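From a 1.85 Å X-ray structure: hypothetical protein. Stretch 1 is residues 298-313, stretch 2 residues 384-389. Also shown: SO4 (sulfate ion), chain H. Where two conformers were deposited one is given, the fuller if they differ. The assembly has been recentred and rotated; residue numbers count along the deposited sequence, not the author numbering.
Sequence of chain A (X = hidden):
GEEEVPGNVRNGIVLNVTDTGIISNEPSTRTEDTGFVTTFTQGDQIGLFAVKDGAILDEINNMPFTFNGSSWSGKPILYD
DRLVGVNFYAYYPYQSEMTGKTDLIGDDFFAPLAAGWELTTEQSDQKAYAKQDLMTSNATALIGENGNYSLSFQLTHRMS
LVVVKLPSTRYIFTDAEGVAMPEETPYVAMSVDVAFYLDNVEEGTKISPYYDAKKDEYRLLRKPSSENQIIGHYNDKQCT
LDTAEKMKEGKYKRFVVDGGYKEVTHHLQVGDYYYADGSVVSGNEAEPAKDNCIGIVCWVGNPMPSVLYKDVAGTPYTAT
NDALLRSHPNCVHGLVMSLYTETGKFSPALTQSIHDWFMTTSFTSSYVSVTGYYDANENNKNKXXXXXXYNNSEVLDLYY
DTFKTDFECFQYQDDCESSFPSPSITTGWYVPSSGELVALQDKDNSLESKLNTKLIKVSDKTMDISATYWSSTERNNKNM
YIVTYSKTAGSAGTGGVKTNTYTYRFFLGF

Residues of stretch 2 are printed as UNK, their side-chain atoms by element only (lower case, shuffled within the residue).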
# COMPACT_ATOMS: atom_id res chain seq x y z
N CYS A 298 -13.67 -9.77 -10.32
CA CYS A 298 -13.47 -9.94 -11.77
C CYS A 298 -13.29 -8.62 -12.51
O CYS A 298 -12.94 -8.63 -13.69
CB CYS A 298 -14.62 -10.76 -12.35
SG CYS A 298 -16.24 -9.95 -12.20
N TRP A 299 -13.41 -7.48 -11.82
CA TRP A 299 -13.23 -6.15 -12.46
C TRP A 299 -13.04 -5.14 -11.34
O TRP A 299 -13.70 -5.24 -10.32
CB TRP A 299 -14.45 -5.80 -13.34
CG TRP A 299 -14.25 -4.59 -14.21
CD1 TRP A 299 -13.71 -4.54 -15.46
CD2 TRP A 299 -14.62 -3.25 -13.87
NE1 TRP A 299 -13.73 -3.24 -15.93
CE2 TRP A 299 -14.26 -2.43 -14.96
CE3 TRP A 299 -15.24 -2.67 -12.75
CZ2 TRP A 299 -14.56 -1.06 -14.99
CZ3 TRP A 299 -15.53 -1.32 -12.78
CH2 TRP A 299 -15.15 -0.52 -13.86
N VAL A 300 -12.08 -4.23 -11.48
CA VAL A 300 -11.78 -3.25 -10.42
C VAL A 300 -12.06 -1.84 -10.96
O VAL A 300 -11.57 -1.48 -12.03
CB VAL A 300 -10.30 -3.38 -9.92
CG1 VAL A 300 -9.94 -2.28 -8.89
CG2 VAL A 300 -10.07 -4.77 -9.32
N GLY A 301 -12.83 -1.06 -10.21
CA GLY A 301 -13.16 0.30 -10.60
C GLY A 301 -14.59 0.63 -10.25
O GLY A 301 -15.30 -0.20 -9.65
N ASN A 302 -15.04 1.83 -10.62
CA ASN A 302 -16.42 2.24 -10.34
C ASN A 302 -17.27 1.71 -11.51
O ASN A 302 -17.05 2.18 -12.64
CB ASN A 302 -16.49 3.78 -10.19
CG ASN A 302 -17.86 4.31 -9.84
OD1 ASN A 302 -18.87 3.73 -10.20
ND2 ASN A 302 -17.92 5.46 -9.16
N PRO A 303 -18.24 0.78 -11.29
CA PRO A 303 -18.98 0.21 -12.43
C PRO A 303 -20.29 0.93 -12.76
O PRO A 303 -21.10 0.39 -13.54
CB PRO A 303 -19.27 -1.21 -11.96
CG PRO A 303 -19.47 -1.05 -10.45
CD PRO A 303 -18.61 0.12 -10.01
N MSE A 304 -20.53 2.10 -12.15
CA MSE A 304 -21.76 2.83 -12.44
C MSE A 304 -21.73 3.34 -13.88
O MSE A 304 -20.73 3.91 -14.31
CB MSE A 304 -21.99 3.96 -11.44
CG MSE A 304 -22.53 3.45 -10.15
SE MSE A 304 -22.08 4.60 -8.69
CE MSE A 304 -22.48 3.39 -7.27
N PRO A 305 -22.82 3.10 -14.66
CA PRO A 305 -22.79 3.52 -16.08
C PRO A 305 -22.69 5.05 -16.26
O PRO A 305 -22.05 5.50 -17.22
CB PRO A 305 -24.10 2.96 -16.65
CG PRO A 305 -24.98 2.74 -15.50
CD PRO A 305 -24.09 2.42 -14.32
N SER A 306 -23.24 5.84 -15.34
CA SER A 306 -23.15 7.31 -15.46
C SER A 306 -21.71 7.81 -15.19
O SER A 306 -21.37 8.94 -15.51
CB SER A 306 -24.15 8.02 -14.54
OG SER A 306 -23.90 7.75 -13.17
N VAL A 307 -20.86 6.95 -14.60
CA VAL A 307 -19.45 7.24 -14.35
C VAL A 307 -18.64 6.67 -15.54
O VAL A 307 -17.95 7.42 -16.25
CB VAL A 307 -18.97 6.71 -12.95
CG1 VAL A 307 -17.47 6.91 -12.76
CG2 VAL A 307 -19.74 7.41 -11.82
N LEU A 308 -18.76 5.34 -15.79
CA LEU A 308 -18.05 4.71 -16.91
C LEU A 308 -18.26 5.39 -18.24
O LEU A 308 -17.32 5.51 -19.02
CB LEU A 308 -18.50 3.23 -17.08
CG LEU A 308 -17.95 2.21 -16.10
CD1 LEU A 308 -18.70 0.87 -16.27
CD2 LEU A 308 -16.45 2.00 -16.33
N TYR A 309 -19.51 5.78 -18.53
CA TYR A 309 -19.86 6.29 -19.85
C TYR A 309 -20.21 7.78 -19.87
O TYR A 309 -20.90 8.24 -20.79
CB TYR A 309 -21.03 5.44 -20.41
CG TYR A 309 -20.72 3.96 -20.29
CD1 TYR A 309 -19.59 3.41 -20.88
CD2 TYR A 309 -21.53 3.13 -19.52
CE1 TYR A 309 -19.26 2.07 -20.70
CE2 TYR A 309 -21.22 1.78 -19.33
CZ TYR A 309 -20.08 1.26 -19.92
OH TYR A 309 -19.79 -0.07 -19.74
N LYS A 310 -19.65 8.54 -18.91
CA LYS A 310 -19.89 9.99 -18.81
C LYS A 310 -19.48 10.77 -20.09
O LYS A 310 -20.12 11.77 -20.40
CB LYS A 310 -19.18 10.59 -17.57
CG LYS A 310 -17.66 10.54 -17.60
CD LYS A 310 -17.06 11.10 -16.31
CE LYS A 310 -15.61 11.54 -16.46
NZ LYS A 310 -14.68 10.38 -16.55
N ASP A 311 -18.45 10.30 -20.82
CA ASP A 311 -17.95 10.98 -22.02
C ASP A 311 -18.52 10.40 -23.34
O ASP A 311 -18.11 10.83 -24.42
CB ASP A 311 -16.41 10.94 -22.04
CG ASP A 311 -15.75 11.67 -20.86
OD1 ASP A 311 -16.32 12.70 -20.41
OD2 ASP A 311 -14.67 11.23 -20.41
N VAL A 312 -19.49 9.46 -23.27
CA VAL A 312 -20.11 8.90 -24.48
C VAL A 312 -21.00 10.00 -25.13
O VAL A 312 -21.74 10.68 -24.41
CB VAL A 312 -20.88 7.59 -24.19
CG1 VAL A 312 -21.72 7.15 -25.38
CG2 VAL A 312 -19.91 6.49 -23.77
N ALA A 313 -20.92 10.16 -26.47
CA ALA A 313 -21.66 11.17 -27.24
C ALA A 313 -23.17 11.09 -26.99
O ALA A 313 -23.76 10.01 -27.06
CB ALA A 313 -21.38 11.03 -28.73
N UNK A 384 -24.83 -3.62 -26.38
CA UNK A 384 -24.44 -4.89 -25.73
C UNK A 384 -23.06 -4.89 -25.08
O UNK A 384 -22.72 -5.87 -24.41
c UNK A 384 -25.32 -5.26 -27.95
c UNK A 384 -24.47 -5.91 -26.87
c UNK A 384 -24.99 -3.81 -27.84
N UNK A 385 -22.27 -3.82 -25.25
CA UNK A 385 -20.94 -3.77 -24.62
C UNK A 385 -20.93 -2.99 -23.29
O UNK A 385 -19.92 -3.01 -22.58
c UNK A 385 -19.62 -4.02 -26.88
c UNK A 385 -18.57 -3.34 -27.76
c UNK A 385 -19.18 -5.43 -26.55
c UNK A 385 -19.91 -3.17 -25.59
N UNK A 386 -22.05 -2.36 -22.91
CA UNK A 386 -22.12 -1.58 -21.67
C UNK A 386 -22.37 -2.42 -20.42
O UNK A 386 -23.11 -3.41 -20.48
n UNK A 386 -19.70 2.30 -24.43
c UNK A 386 -23.24 0.36 -23.02
n UNK A 386 -21.06 3.50 -25.83
n UNK A 386 -21.99 2.06 -24.30
c UNK A 386 -20.92 2.63 -24.84
c UNK A 386 -21.93 1.11 -23.19
c UNK A 386 -23.25 -0.51 -21.75
N UNK A 387 -21.80 -1.99 -19.28
CA UNK A 387 -22.00 -2.67 -17.98
C UNK A 387 -23.33 -2.22 -17.42
O UNK A 387 -23.42 -1.10 -16.91
c UNK A 387 -17.94 -4.17 -18.48
c UNK A 387 -18.62 -2.89 -16.12
c UNK A 387 -20.89 -2.28 -17.00
c UNK A 387 -17.36 -3.49 -16.26
c UNK A 387 -19.54 -2.92 -17.16
c UNK A 387 -19.19 -3.56 -18.34
c UNK A 387 -17.04 -4.13 -17.44
N UNK A 388 -24.37 -3.06 -17.53
CA UNK A 388 -25.73 -2.68 -17.11
C UNK A 388 -26.49 -3.78 -16.40
O UNK A 388 -27.71 -3.67 -16.27
c UNK A 388 -26.68 -0.73 -20.38
c UNK A 388 -26.50 0.28 -18.09
c UNK A 388 -26.11 -0.90 -18.99
c UNK A 388 -26.55 -2.24 -18.37
N UNK A 389 -25.80 -4.82 -15.94
CA UNK A 389 -26.46 -5.95 -15.28
C UNK A 389 -27.29 -5.55 -14.07
O UNK A 389 -28.40 -6.05 -13.90
S SO4 H . -17.79 4.67 -26.87
O1 SO4 H . -17.22 3.92 -28.00
O2 SO4 H . -17.04 5.91 -26.63
O3 SO4 H . -19.19 4.99 -27.19
O4 SO4 H . -17.72 3.83 -25.67
O HOH W 1 -23.29 -1.16 -14.15

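Position 384 carries three side-chain carbons that close a ring onto its own backbone nitrogen, the mark of a proline. Nothing on stretch 1 lies within contact distance, and Pro384 belongs to the 3-10 segment that leads into the contact.

Position 385 has four carbons, forked at the second, with a chi1 of -65° and a chi2 of -179°. A fork after one methylene identifies Leu385. Its end leads away from stretch 1, so its part is confined to the backbone, whose O lies 4.1 Å from Tyr309 OH.

At position 386 three carbons run to a nitrogen and then to a carbon bearing two further nitrogens. This guanidinium defines Arg386. Its CB leaves sideways, and the chain then folds along Tyr309: CD sits 3.8 Å from the centroid of the Tyr309 ring and only 12° off the ring normal, a CH-pi contact over the face. Beyond it, the guanidinium offers one face to Val312, with NH2 3.7 Å from Val312 CG1. The same group holds a sulfate ion, probably from the crystallisation liquor, through hydrogen bonds from NH1 to SO4 O4 and from NH2 to SO4 O3, both 2.8 Å.

Position 387 shows one carbon followed by a six-carbon ring with no heteroatom, hence Phe387. Its ring presents an edge to the face of Trp299, with the planes at 71° and the centroid 4.8 Å from that of the five-membered ring; the closest atoms, Phe387 CE2 and Trp299 CE2, are 3.5 Å apart. Leu308 CD1 packs 3.8 Å from Phe387 CD2.

Position 388 again has four carbons forked at the second. Leu388 starts sideways, but its end comes nearer to stretch 1, bringing CD2 to 3.9 Å from Pro305 CB.

Position 389 has no side-chain atoms and is therefore Gly389; it makes no contact with stretch 1.

The contact thus centres on Phe387, which has the largest covered area of any residue in the two stretches. Its side chain packs against Trp299 and Leu308, while its backbone is fixed by polar links. Phe387 N donates a hydrogen bond of 2.8 Å to Tyr309 OH at an angle of 160°, approaching near the plane of the tyrosine ring and leaving a face free for Arg386. Phe387 O and Pro303 O, 4.4 Å apart, are joined by a water that donates to each at 2.8 Å. Tyr309 therefore combines a polar anchor at its hydroxyl with an apolar platform for the arginine chain, and Leu388 extends the packing to Pro305.

Stretch 2, residues 384-389: PLRFLG
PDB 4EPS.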